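Local coordinates for protein proteasome accessory factor B/C (PafBC) (Paenarthrobacter aurescens, PDB 6SJ9) that regulates transcription in the bacterial DNA damage response, probably by binding DNA through its winged helix-turn-helix domains, with WYL domains likely to take up the signal, at residues A494-Q497 with A498-G502; D229-A232 with R233-L236; E645-R648 with Q649-R652; Q348-R351 with M352-V356. All coordinates share one frame; numbering follows the deposited sequence.

How the contacts relate
All four contacts are local, each made along one helix or at its start, and no two touch. Contact 4, on the first helix of the PafC helix-turn-helix domain, lies nearest the centre of the folded chain, about 15 Å away. Contact 2 is its closest neighbour, with centres about 27 Å apart and nearest atoms about 13 Å apart, and its helix leans on strands 404-407 and 410-413 of that domain. Contacts 1 and 3 belong to the second WYL and WCX domains; their centres are about 44 Å apart. Contacts 1 and 2 are separated furthest, by about 57 Å between centres. None of the four includes a residue of the potassium site of Leu16, Thr18, Ile81, Lys83 and Ser85.

Contact 1 (A494-Q497 with A498-G502); sequences AITQ and AIREG
Glu501 N gives its hydrogen to Gln497 O at 2.8 Å, the shortest of four i to i+4 backbone bonds in the last turns of helix 489-501. This helix leads into the sheet of the second WYL domain, an Sm-like fold, and it closes in a Schellman motif at Gly502, whose positive phi glycine readily adopts. Ala498 N to Ala494 O, 2.9 Å, starts the series. On the outer face the Arg500 guanidinium reaches back over the helix: with CG anti to the backbone N (chi1 -165°) and a bend at chi3, its NH2 makes a weak 3.3 Å salt bridge to Glu501 OE2, while Gln497 CA lies over one face of the group. Glu501 OE1 has a stronger partner in Arg503. The Glu501 carboxylate also rests against Gln497, OE2 being 3.5 Å from CG, and its plane is only 9° from that of the Gln497 amide. Replacing Glu501 by alanine is likely to leave Arg503 and Arg500 without the acid they share and to uncover Gln497 CG. Thr496 OG1 turns back to Phe492 O. Toward the sheet the contacts are apolar: Ala498 and Ile499 meet Pro524 of strand 517-530, and Ile495 and Thr496 meet Leu527. Between the two isoleucines, Ile499 CD1 touches the CG2 branch of Ile495 at 3.7 Å.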
ATOM      1  N   ALA A 494     -15.742  28.912  -3.762  1.00 37.67           N
ATOM      2  CA  ALA A 494     -15.111  29.759  -2.740  1.00 38.58           C
ATOM      3  C   ALA A 494     -13.674  29.309  -2.451  1.00 39.25           C
ATOM      4  O   ALA A 494     -12.755  30.139  -2.335  1.00 40.69           O
ATOM      5  CB  ALA A 494     -15.970  29.760  -1.477  1.00 40.51           C
ATOM      6  N   ILE A 495     -13.442  28.000  -2.399  1.00 38.55           N
ATOM      7  CA  ILE A 495     -12.074  27.511  -2.220  1.00 39.56           C
ATOM      8  C   ILE A 495     -11.211  27.898  -3.411  1.00 39.50           C
ATOM      9  O   ILE A 495     -10.071  28.341  -3.251  1.00 37.84           O
ATOM     10  CB  ILE A 495     -12.078  25.986  -2.008  1.00 41.34           C
ATOM     11  CG1 ILE A 495     -12.714  25.676  -0.648  1.00 48.99           C
ATOM     12  CG2 ILE A 495     -10.650  25.412  -2.126  1.00 31.71           C
ATOM     13  CD1 ILE A 495     -12.937  24.237  -0.383  1.00 50.54           C
ATOM     14  N   THR A 496     -11.747  27.742  -4.627  1.00 39.47           N
ATOM     15  CA  THR A 496     -10.972  28.074  -5.820  1.00 39.64           C
ATOM     16  C   THR A 496     -10.529  29.524  -5.791  1.00 38.82           C
ATOM     17  O   THR A 496      -9.376  29.844  -6.081  1.00 40.08           O
ATOM     18  CB  THR A 496     -11.809  27.810  -7.076  1.00 44.02           C
ATOM     19  OG1 THR A 496     -12.087  26.406  -7.194  1.00 38.25           O
ATOM     20  CG2 THR A 496     -11.061  28.315  -8.372  1.00 47.47           C
ATOM     21  N   GLN A 497     -11.466  30.419  -5.498  1.00 39.49           N
ATOM     22  CA  GLN A 497     -11.165  31.822  -5.528  1.00 45.49           C
ATOM     23  C   GLN A 497     -10.221  32.200  -4.390  1.00 41.72           C
ATOM     24  O   GLN A 497      -9.287  32.994  -4.581  1.00 39.70           O
ATOM     25  CB  GLN A 497     -12.473  32.594  -5.420  1.00 51.65           C
ATOM     26  CG  GLN A 497     -12.298  34.077  -5.397  1.00 59.79           C
ATOM     27  CD  GLN A 497     -13.658  34.836  -5.456  1.00 62.70           C
ATOM     28  OE1 GLN A 497     -14.248  35.013  -6.523  1.00 65.69           O
ATOM     29  NE2 GLN A 497     -14.149  35.246  -4.295  1.00 59.99           N
ATOM     30  N   ALA A 498     -10.412  31.594  -3.215  1.00 40.07           N
ATOM     31  CA  ALA A 498      -9.527  31.920  -2.082  1.00 39.49           C
ATOM     32  C   ALA A 498      -8.089  31.526  -2.387  1.00 38.70           C
ATOM     33  O   ALA A 498      -7.156  32.266  -2.066  1.00 40.53           O
ATOM     34  CB  ALA A 498     -10.030  31.259  -0.785  1.00 29.37           C
ATOM     35  N   ILE A 499      -7.893  30.355  -2.996  1.00 35.97           N
ATOM     36  CA  ILE A 499      -6.543  29.915  -3.369  1.00 34.51           C
ATOM     37  C   ILE A 499      -5.944  30.890  -4.357  1.00 39.63           C
ATOM     38  O   ILE A 499      -4.803  31.346  -4.200  1.00 42.95           O
ATOM     39  CB  ILE A 499      -6.568  28.489  -3.950  1.00 37.26           C
ATOM     40  CG1 ILE A 499      -6.939  27.465  -2.840  1.00 36.68           C
ATOM     41  CG2 ILE A 499      -5.178  28.178  -4.626  1.00 36.95           C
ATOM     42  CD1 ILE A 499      -7.241  26.044  -3.392  1.00 39.08           C
ATOM     43  N   ARG A 500      -6.721  31.245  -5.382  1.00 39.08           N
ATOM     44  CA  ARG A 500      -6.219  32.124  -6.429  1.00 45.33           C
ATOM     45  C   ARG A 500      -5.880  33.516  -5.910  1.00 44.46           C
ATOM     46  O   ARG A 500      -4.863  34.091  -6.295  1.00 48.21           O
ATOM     47  CB  ARG A 500      -7.271  32.246  -7.542  1.00 53.93           C
ATOM     48  CG  ARG A 500      -6.718  32.827  -8.845  1.00 60.93           C
ATOM     49  CD  ARG A 500      -7.820  32.959  -9.925  1.00 64.07           C
ATOM     50  NE  ARG A 500      -8.877  33.880  -9.503  1.00 70.04           N
ATOM     51  CZ  ARG A 500     -10.154  33.524  -9.314  1.00 73.93           C
ATOM     52  NH1 ARG A 500     -10.545  32.255  -9.521  1.00 70.33           N
ATOM     53  NH2 ARG A 500     -11.041  34.434  -8.913  1.00 77.04           N
ATOM     54  N   GLU A 501      -6.696  34.060  -5.014  1.00 41.43           N
ATOM     55  CA  GLU A 501      -6.488  35.394  -4.480  1.00 39.13           C
ATOM     56  C   GLU A 501      -5.712  35.425  -3.170  1.00 39.94           C
ATOM     57  O   GLU A 501      -5.501  36.509  -2.631  1.00 40.23           O
ATOM     58  CB  GLU A 501      -7.845  36.087  -4.329  1.00 43.11           C
ATOM     59  CG  GLU A 501      -8.521  36.214  -5.717  1.00 46.65           C
ATOM     60  CD  GLU A 501      -9.943  36.751  -5.652  1.00 53.53           C
ATOM     61  OE1 GLU A 501     -10.482  37.057  -4.552  1.00 54.40           O
ATOM     62  OE2 GLU A 501     -10.539  36.835  -6.735  1.00 54.32           O
ATOM     63  N   GLY A 502      -5.265  34.290  -2.644  1.00 36.48           N
ATOM     64  CA  GLY A 502      -4.456  34.366  -1.434  1.00 33.14           C
ATOM     65  C   GLY A 502      -5.263  34.698  -0.175  1.00 34.62           C
ATOM     66  O   GLY A 502      -4.749  35.381   0.710  1.00 37.19           O
TER

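Contact 2 (D229-A232 with R233-L236); sequences DFNA and RAEL
Ala232 and Leu236 form the tight side of the first turn of helix 232-237. Leu236 N bonds to Ala232 O at 3.1 Å, and with CG folded beside its own backbone N (chi1 -67°) Leu236 also brings CD1 to 3.1 Å from that same oxygen, a close carbon contact. Both side chains are buried: Ala232 meets Glu407 and Tyr412, and Leu236 meets Gln405 and Tyr193, so the short helix lies on one sheet shared by strand 191-198 of the first WYL domain and strands 404-407 and 410-413 of the PafC helix-turn-helix domain. Just ahead of the helix, Phe230 presents one ring face to Ala232 N and meets Trp183.

The outer side is looser. Asn231, the N-cap, holds Arg233 N with OD1 at 3.3 Å in a bent, weak capping bond of 131°, while its ND2 lies 3.2 Å from Ala234 CB; Asn231 and Ala234 are exposed. Asn231 O takes Glu235 N, also at 3.2 Å. Arg233 runs on extended to Glu415 O, and Glu235 pairs with Lys204. Since OD1 faces the amide end of the helix, the cap probably offsets the partial positive charge there, though its long bond implies a modest grip.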
ATOM      1  N   ASP A 229      32.260 -15.424  -2.165  1.00 84.11           N
ATOM      2  CA  ASP A 229      31.535 -15.996  -3.300  1.00 92.77           C
ATOM      3  C   ASP A 229      30.143 -16.474  -2.861  1.00 94.18           C
ATOM      4  O   ASP A 229      29.839 -17.665  -2.807  1.00 97.73           O
ATOM      5  CB  ASP A 229      32.353 -17.119  -3.922  1.00102.07           C
ATOM      6  CG  ASP A 229      32.680 -18.211  -2.921  1.00108.09           C
ATOM      7  OD1 ASP A 229      32.841 -17.877  -1.720  1.00109.47           O
ATOM      8  OD2 ASP A 229      32.787 -19.388  -3.328  1.00110.89           O
ATOM      9  N   PHE A 230      29.291 -15.512  -2.516  1.00 92.20           N
ATOM     10  CA  PHE A 230      27.905 -15.773  -2.134  1.00 90.21           C
ATOM     11  C   PHE A 230      26.960 -15.028  -3.057  1.00 90.65           C
ATOM     12  O   PHE A 230      26.959 -13.792  -3.083  1.00 89.41           O
ATOM     13  CB  PHE A 230      27.615 -15.364  -0.689  1.00 85.36           C
ATOM     14  CG  PHE A 230      26.162 -14.973  -0.463  1.00 80.25           C
ATOM     15  CD1 PHE A 230      25.133 -15.901  -0.621  1.00 78.75           C
ATOM     16  CD2 PHE A 230      25.845 -13.675  -0.074  1.00 77.80           C
ATOM     17  CE1 PHE A 230      23.820 -15.544  -0.424  1.00 79.20           C
ATOM     18  CE2 PHE A 230      24.534 -13.294   0.145  1.00 77.09           C
ATOM     19  CZ  PHE A 230      23.507 -14.230  -0.026  1.00 78.97           C
ATOM     20  N   ASN A 231      26.164 -15.770  -3.818  1.00 95.52           N
ATOM     21  CA  ASN A 231      25.169 -15.164  -4.701  1.00 99.94           C
ATOM     22  C   ASN A 231      23.771 -15.329  -4.105  1.00 98.60           C
ATOM     23  O   ASN A 231      23.232 -16.442  -4.070  1.00 99.98           O
ATOM     24  CB  ASN A 231      25.249 -15.762  -6.103  1.00109.17           C
ATOM     25  CG  ASN A 231      24.392 -15.003  -7.108  1.00112.20           C
ATOM     26  OD1 ASN A 231      23.777 -13.975  -6.781  1.00111.42           O
ATOM     27  ND2 ASN A 231      24.370 -15.492  -8.345  1.00115.98           N
ATOM     28  N   ALA A 232      23.187 -14.221  -3.631  1.00 96.38           N
ATOM     29  CA  ALA A 232      21.856 -14.300  -3.031  1.00 94.30           C
ATOM     30  C   ALA A 232      20.781 -14.622  -4.066  1.00 93.96           C
ATOM     31  O   ALA A 232      19.863 -15.405  -3.786  1.00 93.98           O
ATOM     32  CB  ALA A 232      21.503 -12.987  -2.323  1.00 89.55           C
ATOM     33  N   ARG A 233      20.893 -14.054  -5.274  1.00 91.56           N
ATOM     34  CA  ARG A 233      19.864 -14.259  -6.290  1.00 90.66           C
ATOM     35  C   ARG A 233      19.837 -15.704  -6.777  1.00 88.06           C
ATOM     36  O   ARG A 233      18.759 -16.273  -6.989  1.00 82.57           O
ATOM     37  CB  ARG A 233      20.081 -13.282  -7.447  1.00 93.32           C
ATOM     38  CG  ARG A 233      19.169 -13.497  -8.652  1.00 96.77           C
ATOM     39  CD  ARG A 233      19.562 -12.560  -9.787  1.00 98.06           C
ATOM     40  NE  ARG A 233      18.756 -12.757 -10.986  1.00100.09           N
ATOM     41  CZ  ARG A 233      18.747 -11.915 -12.015  1.00100.72           C
ATOM     42  NH1 ARG A 233      19.497 -10.817 -11.980  1.00101.00           N
ATOM     43  NH2 ARG A 233      17.987 -12.164 -13.070  1.00100.59           N
ATOM     44  N   ALA A 234      21.012 -16.311  -6.970  1.00 89.42           N
ATOM     45  CA  ALA A 234      21.061 -17.702  -7.405  1.00 91.80           C
ATOM     46  C   ALA A 234      20.577 -18.643  -6.310  1.00 90.95           C
ATOM     47  O   ALA A 234      19.950 -19.670  -6.604  1.00 89.52           O
ATOM     48  CB  ALA A 234      22.482 -18.077  -7.828  1.00 93.10           C
ATOM     49  N   GLU A 235      20.855 -18.307  -5.046  1.00 88.76           N
ATOM     50  CA  GLU A 235      20.419 -19.153  -3.939  1.00 88.47           C
ATOM     51  C   GLU A 235      18.893 -19.173  -3.818  1.00 87.81           C
ATOM     52  O   GLU A 235      18.286 -20.235  -3.614  1.00 90.53           O
ATOM     53  CB  GLU A 235      21.055 -18.655  -2.642  1.00 88.50           C
ATOM     54  CG  GLU A 235      20.852 -19.584  -1.501  1.00 89.26           C
ATOM     55  CD  GLU A 235      21.512 -20.911  -1.776  1.00 92.78           C
ATOM     56  OE1 GLU A 235      22.659 -20.907  -2.293  1.00 90.23           O
ATOM     57  OE2 GLU A 235      20.884 -21.951  -1.490  1.00 97.58           O
ATOM     58  N   LEU A 236      18.259 -18.004  -3.969  1.00 84.99           N
ATOM     59  CA  LEU A 236      16.816 -17.877  -3.824  1.00 82.97           C
ATOM     60  C   LEU A 236      16.076 -18.381  -5.069  1.00 85.41           C
ATOM     61  O   LEU A 236      15.015 -19.011  -4.956  1.00 83.22           O
ATOM     62  CB  LEU A 236      16.463 -16.409  -3.550  1.00 77.95           C
ATOM     63  CG  LEU A 236      16.856 -15.664  -2.262  1.00 76.57           C
ATOM     64  CD1 LEU A 236      17.243 -14.206  -2.557  1.00 72.05           C
ATOM     65  CD2 LEU A 236      15.708 -15.688  -1.261  1.00 76.74           C
TER

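Contact 3 (E645-R648 with Q649-R652); sequences ESLR and QETR
Helix 645-659 is the last helix of the second WCX domain, which has a ferredoxin-like fold, and the contact covers its first two turns. Glu645 and Gln649, one turn apart, are joined twice. The backbone bond from Gln649 N to Glu645 O is 3.1 Å long and nearly straight at 167°. At the surface Glu645 OE2 accepts from Gln649 NE2 at 2.7 Å through its anti lone pair, with the two flat groups almost perpendicular, their planes 89° apart. A bend at chi2 (65°) in Glu645 swings its carboxylate round to meet the extended Gln649. The other oxygen, OE1, has a long salt bridge of 3.8 Å to Arg648 NH1, but the main mate of Arg648 is Asp322 of helix 305-323. Arg652 reaches Asp322 and Asp323 as well, which ties the helix to helix 305-323, and pairs within its own helix with Asp656; Asp322 probably offsets the positive charge of Arg640, which lies close to Arg648. On the inner face Leu647 O receives Thr651 N at 3.0 Å and, weakly, Thr651 OG1. Thr651 is buried against Pro629, Val632 and Ile641, and Leu647 packs on Leu628 and Val588, which sets the helix on its own sheet and on helix 627-634. Leu647 runs alongside Glu650 in the same direction, its CD2 3.8 Å from Glu650 OE1.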
ATOM      1  N   GLU A 645     -10.904   2.282  27.422  1.00 75.26           N
ATOM      2  CA  GLU A 645     -11.445   1.020  27.919  1.00 76.42           C
ATOM      3  C   GLU A 645     -12.589   0.505  27.047  1.00 72.99           C
ATOM      4  O   GLU A 645     -12.740  -0.710  26.852  1.00 71.20           O
ATOM      5  CB  GLU A 645     -11.919   1.195  29.372  1.00 79.49           C
ATOM      6  CG  GLU A 645     -12.508  -0.063  29.974  1.00 81.47           C
ATOM      7  CD  GLU A 645     -11.504  -1.211  30.120  1.00 86.98           C
ATOM      8  OE1 GLU A 645     -10.274  -0.976  30.067  1.00 88.08           O
ATOM      9  OE2 GLU A 645     -11.951  -2.374  30.257  1.00 90.97           O
ATOM     10  N   SER A 646     -13.439   1.407  26.563  1.00 71.55           N
ATOM     11  CA  SER A 646     -14.550   0.976  25.731  1.00 74.01           C
ATOM     12  C   SER A 646     -14.037   0.178  24.531  1.00 75.58           C
ATOM     13  O   SER A 646     -14.442  -0.976  24.318  1.00 76.92           O
ATOM     14  CB  SER A 646     -15.360   2.201  25.299  1.00 72.20           C
ATOM     15  OG  SER A 646     -14.497   3.180  24.741  1.00 75.72           O
ATOM     16  N   LEU A 647     -13.054   0.737  23.809  1.00 72.71           N
ATOM     17  CA  LEU A 647     -12.511   0.062  22.632  1.00 67.55           C
ATOM     18  C   LEU A 647     -11.822  -1.239  23.001  1.00 66.13           C
ATOM     19  O   LEU A 647     -11.956  -2.232  22.280  1.00 65.94           O
ATOM     20  CB  LEU A 647     -11.532   0.987  21.900  1.00 66.47           C
ATOM     21  CG  LEU A 647     -12.123   2.228  21.237  1.00 67.70           C
ATOM     22  CD1 LEU A 647     -11.118   2.898  20.347  1.00 64.43           C
ATOM     23  CD2 LEU A 647     -13.317   1.806  20.410  1.00 72.43           C
ATOM     24  N   ARG A 648     -11.152  -1.288  24.161  1.00 67.50           N
ATOM     25  CA  ARG A 648     -10.474  -2.527  24.548  1.00 69.41           C
ATOM     26  C   ARG A 648     -11.445  -3.693  24.695  1.00 74.72           C
ATOM     27  O   ARG A 648     -11.164  -4.810  24.234  1.00 73.57           O
ATOM     28  CB  ARG A 648      -9.701  -2.336  25.854  1.00 67.86           C
ATOM     29  CG  ARG A 648      -9.136  -3.637  26.396  1.00 65.40           C
ATOM     30  CD  ARG A 648      -8.692  -3.501  27.836  1.00 64.24           C
ATOM     31  NE  ARG A 648      -8.158  -4.744  28.382  1.00 63.81           N
ATOM     32  CZ  ARG A 648      -7.764  -4.896  29.647  1.00 71.26           C
ATOM     33  NH1 ARG A 648      -7.845  -3.881  30.496  1.00 71.51           N
ATOM     34  NH2 ARG A 648      -7.285  -6.063  30.065  1.00 76.92           N
ATOM     35  N   GLN A 649     -12.560  -3.467  25.402  1.00 77.68           N
ATOM     36  CA  GLN A 649     -13.530  -4.537  25.644  1.00 78.44           C
ATOM     37  C   GLN A 649     -14.296  -4.887  24.377  1.00 71.71           C
ATOM     38  O   GLN A 649     -14.615  -6.061  24.137  1.00 68.53           O
ATOM     39  CB  GLN A 649     -14.501  -4.135  26.756  1.00 82.76           C
ATOM     40  CG  GLN A 649     -13.831  -3.941  28.096  1.00 90.01           C
ATOM     41  CD  GLN A 649     -14.827  -3.869  29.245  1.00100.87           C
ATOM     42  OE1 GLN A 649     -16.040  -4.007  29.047  1.00104.29           O
ATOM     43  NE2 GLN A 649     -14.316  -3.647  30.454  1.00103.79           N
ATOM     44  N   GLU A 650     -14.577  -3.879  23.550  1.00 69.04           N
ATOM     45  CA  GLU A 650     -15.238  -4.128  22.279  1.00 77.42           C
ATOM     46  C   GLU A 650     -14.378  -5.026  21.388  1.00 75.18           C
ATOM     47  O   GLU A 650     -14.917  -5.825  20.614  1.00 73.93           O
ATOM     48  CB  GLU A 650     -15.532  -2.790  21.609  1.00 86.14           C
ATOM     49  CG  GLU A 650     -16.489  -2.844  20.440  1.00 96.14           C
ATOM     50  CD  GLU A 650     -16.688  -1.474  19.792  1.00104.02           C
ATOM     51  OE1 GLU A 650     -16.421  -0.437  20.451  1.00106.94           O
ATOM     52  OE2 GLU A 650     -17.140  -1.434  18.627  1.00106.97           O
ATOM     53  N   THR A 651     -13.044  -4.885  21.473  1.00 69.99           N
ATOM     54  CA  THR A 651     -12.118  -5.768  20.759  1.00 65.60           C
ATOM     55  C   THR A 651     -12.045  -7.152  21.411  1.00 65.65           C
ATOM     56  O   THR A 651     -11.983  -8.172  20.714  1.00 67.28           O
ATOM     57  CB  THR A 651     -10.725  -5.125  20.697  1.00 62.16           C
ATOM     58  OG1 THR A 651     -10.707  -4.136  19.664  1.00 60.21           O
ATOM     59  CG2 THR A 651      -9.631  -6.167  20.411  1.00 60.52           C
ATOM     60  N   ARG A 652     -12.023  -7.216  22.746  1.00 64.02           N
ATOM     61  CA  ARG A 652     -12.033  -8.525  23.394  1.00 68.89           C
ATOM     62  C   ARG A 652     -13.277  -9.328  23.029  1.00 72.66           C
ATOM     63  O   ARG A 652     -13.218 -10.561  22.937  1.00 73.23           O
ATOM     64  CB  ARG A 652     -11.919  -8.377  24.926  1.00 72.74           C
ATOM     65  CG  ARG A 652     -11.941  -9.727  25.706  1.00 73.07           C
ATOM     66  CD  ARG A 652     -10.878 -10.672  25.149  1.00 74.55           C
ATOM     67  NE  ARG A 652     -10.740 -11.928  25.872  1.00 74.80           N
ATOM     68  CZ  ARG A 652     -10.022 -12.079  26.983  1.00 76.58           C
ATOM     69  NH1 ARG A 652      -9.374 -11.032  27.485  1.00 77.21           N
ATOM     70  NH2 ARG A 652      -9.950 -13.268  27.588  1.00 75.13           N
TER

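Contact 4 (Q348-R351 with M352-V356); sequences QLAR and MLQLV
Met352, a selenomethionine, curls back on the turn before it. Its CG stands anti to the carbonyl carbon (chi1 -73°), and the bend at chi3 carries CE over the preceding turn, to 3.3 Å from Leu349 CD2, closer than two methyl carbons normally come. The same methyl sits 3.7 Å from Gln348 CG, so it wedges between two side chains that leave the helix in different directions. In the backbone, Met352 N bonds to Gln348 O at 2.9 Å.

Arg351 takes the other course: CG is anti to the backbone N and the chain kinks at chi3 (71°), which lays the guanidinium with one face over Gln348 CA. NE pairs with Asp384, whose second oxygen accepts from Gln348 NE2, so a single carboxylate fixes both groups. Asp384 lies on helix 378-389. Helix 346-360 is followed in the PafC helix-turn-helix domain by helices 367-374 and 378-389, consistent with the three-helix core of a winged helix-turn-helix; Leu355 packs on Phe374, Leu381 and Leu385 of these, while Leu349 and Val356 face helix 95-118.

Gln354 extends back along the helix from CG, beside Ala350. A water accepts from its NE2 at 3.0 Å and donates to Ala350 O at 2.9 Å, an oxygen that also takes Gln354 N at 3.2 Å. A leucine in place of Gln354 would probably cost this water its amide donor, leaving Ala350 O to hold it. Arg351 O receives both Leu355 N and Gln354 N through weak, bent bonds, the former at 125°.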
ATOM      1  N   GLN A 348       9.470  12.387   0.675  1.00 34.62           N
ATOM      2  CA  GLN A 348       9.769  10.966   0.820  1.00 35.32           C
ATOM      3  C   GLN A 348       9.179  10.156  -0.335  1.00 37.59           C
ATOM      4  O   GLN A 348       9.813   9.218  -0.842  1.00 35.10           O
ATOM      5  CB  GLN A 348       9.248  10.466   2.178  1.00 36.16           C
ATOM      6  CG  GLN A 348       9.557   9.021   2.475  1.00 41.74           C
ATOM      7  CD  GLN A 348       9.272   8.674   3.933  1.00 46.04           C
ATOM      8  OE1 GLN A 348       8.413   9.300   4.575  1.00 47.99           O
ATOM      9  NE2 GLN A 348       9.999   7.694   4.461  1.00 44.98           N
ATOM     10  N   LEU A 349       7.980  10.516  -0.775  1.00 31.23           N
ATOM     11  CA  LEU A 349       7.411   9.818  -1.917  1.00 38.58           C
ATOM     12  C   LEU A 349       8.240  10.050  -3.160  1.00 37.14           C
ATOM     13  O   LEU A 349       8.507   9.110  -3.900  1.00 33.96           O
ATOM     14  CB  LEU A 349       5.979  10.262  -2.179  1.00 39.76           C
ATOM     15  CG  LEU A 349       5.091   9.749  -1.047  1.00 43.08           C
ATOM     16  CD1 LEU A 349       3.917  10.593  -1.173  1.00 31.46           C
ATOM     17  CD2 LEU A 349       4.715   8.261  -1.112  1.00 37.84           C
ATOM     18  N   ALA A 350       8.669  11.294  -3.386  1.00 32.42           N
ATOM     19  CA  ALA A 350       9.479  11.579  -4.560  1.00 37.57           C
ATOM     20  C   ALA A 350      10.810  10.848  -4.477  1.00 36.36           C
ATOM     21  O   ALA A 350      11.269  10.289  -5.467  1.00 37.98           O
ATOM     22  CB  ALA A 350       9.717  13.085  -4.701  1.00 34.34           C
ATOM     23  N   ARG A 351      11.433  10.827  -3.295  1.00 39.47           N
ATOM     24  CA  ARG A 351      12.688  10.094  -3.152  1.00 38.46           C
ATOM     25  C   ARG A 351      12.495   8.599  -3.419  1.00 38.36           C
ATOM     26  O   ARG A 351      13.310   7.973  -4.099  1.00 44.32           O
ATOM     27  CB  ARG A 351      13.282  10.344  -1.766  1.00 37.15           C
ATOM     28  CG  ARG A 351      14.583   9.558  -1.487  1.00 38.37           C
ATOM     29  CD  ARG A 351      15.255  10.033  -0.208  1.00 37.26           C
ATOM     30  NE  ARG A 351      14.487   9.620   0.976  1.00 38.74           N
ATOM     31  CZ  ARG A 351      13.891  10.452   1.821  1.00 39.99           C
ATOM     32  NH1 ARG A 351      13.980  11.766   1.635  1.00 40.26           N
ATOM     33  NH2 ARG A 351      13.225   9.980   2.878  1.00 37.38           N
HETATM   34  N   MSE A 352      11.439   8.009  -2.898  1.00 35.70           N
HETATM   35  CA  MSE A 352      11.171   6.581  -3.148  1.00 38.71           C
HETATM   36  C   MSE A 352      11.015   6.290  -4.610  1.00 40.22           C
HETATM   37  O   MSE A 352      11.497   5.248  -5.036  1.00 43.43           O
HETATM   38  CB  MSE A 352       9.926   6.038  -2.398  1.00 38.28           C
HETATM   39  CG  MSE A 352      10.180   5.886  -0.943  1.00 50.77           C
HETATM   40 SE   MSE A 352       8.621   5.385   0.220  1.00 63.67          SE
HETATM   41  CE  MSE A 352       7.579   6.995   0.038  1.00 65.42           C
ATOM     42  N   LEU A 353      10.378   7.179  -5.386  1.00 36.96           N
ATOM     43  CA  LEU A 353      10.355   6.956  -6.822  1.00 41.13           C
ATOM     44  C   LEU A 353      11.771   6.911  -7.395  1.00 42.55           C
ATOM     45  O   LEU A 353      12.051   6.135  -8.310  1.00 43.66           O
ATOM     46  CB  LEU A 353       9.530   8.044  -7.513  1.00 43.79           C
ATOM     47  CG  LEU A 353       8.028   7.938  -7.260  1.00 42.94           C
ATOM     48  CD1 LEU A 353       7.388   9.123  -7.869  1.00 37.99           C
ATOM     49  CD2 LEU A 353       7.470   6.642  -7.872  1.00 38.68           C
ATOM     50  N   GLN A 354      12.670   7.762  -6.879  1.00 42.94           N
ATOM     51  CA  GLN A 354      14.036   7.876  -7.364  1.00 42.53           C
ATOM     52  C   GLN A 354      14.915   6.743  -6.867  1.00 40.27           C
ATOM     53  O   GLN A 354      16.049   6.607  -7.329  1.00 43.51           O
ATOM     54  CB  GLN A 354      14.630   9.225  -6.934  1.00 43.06           C
ATOM     55  CG  GLN A 354      14.086  10.379  -7.740  1.00 45.44           C
ATOM     56  CD  GLN A 354      14.323  11.715  -7.071  1.00 58.01           C
ATOM     57  OE1 GLN A 354      15.284  11.903  -6.338  1.00 61.29           O
ATOM     58  NE2 GLN A 354      13.371  12.630  -7.247  1.00 66.40           N
ATOM     59  N   LEU A 355      14.435   5.958  -5.910  1.00 36.46           N
ATOM     60  CA  LEU A 355      15.152   4.747  -5.554  1.00 40.57           C
ATOM     61  C   LEU A 355      14.976   3.681  -6.636  1.00 38.72           C
ATOM     62  O   LEU A 355      15.859   2.836  -6.810  1.00 38.75           O
ATOM     63  CB  LEU A 355      14.663   4.204  -4.209  1.00 37.84           C
ATOM     64  CG  LEU A 355      14.769   5.146  -3.019  1.00 43.23           C
ATOM     65  CD1 LEU A 355      14.363   4.402  -1.723  1.00 41.18           C
ATOM     66  CD2 LEU A 355      16.197   5.644  -2.887  1.00 43.07           C
ATOM     67  N   VAL A 356      13.859   3.720  -7.372  1.00 36.16           N
ATOM     68  CA  VAL A 356      13.557   2.632  -8.310  1.00 39.55           C
ATOM     69  C   VAL A 356      14.694   2.408  -9.313  1.00 42.90           C
ATOM     70  O   VAL A 356      15.135   1.255  -9.461  1.00 42.39           O
ATOM     71  CB  VAL A 356      12.187   2.869  -8.976  1.00 41.01           C
ATOM     72  CG1 VAL A 356      11.890   1.784 -10.050  1.00 43.35           C
ATOM     73  CG2 VAL A 356      11.098   2.903  -7.920  1.00 41.64           C
TER
HETATM   74  O   HOH W   1      10.648  11.659  -7.897  1.00 41.56           O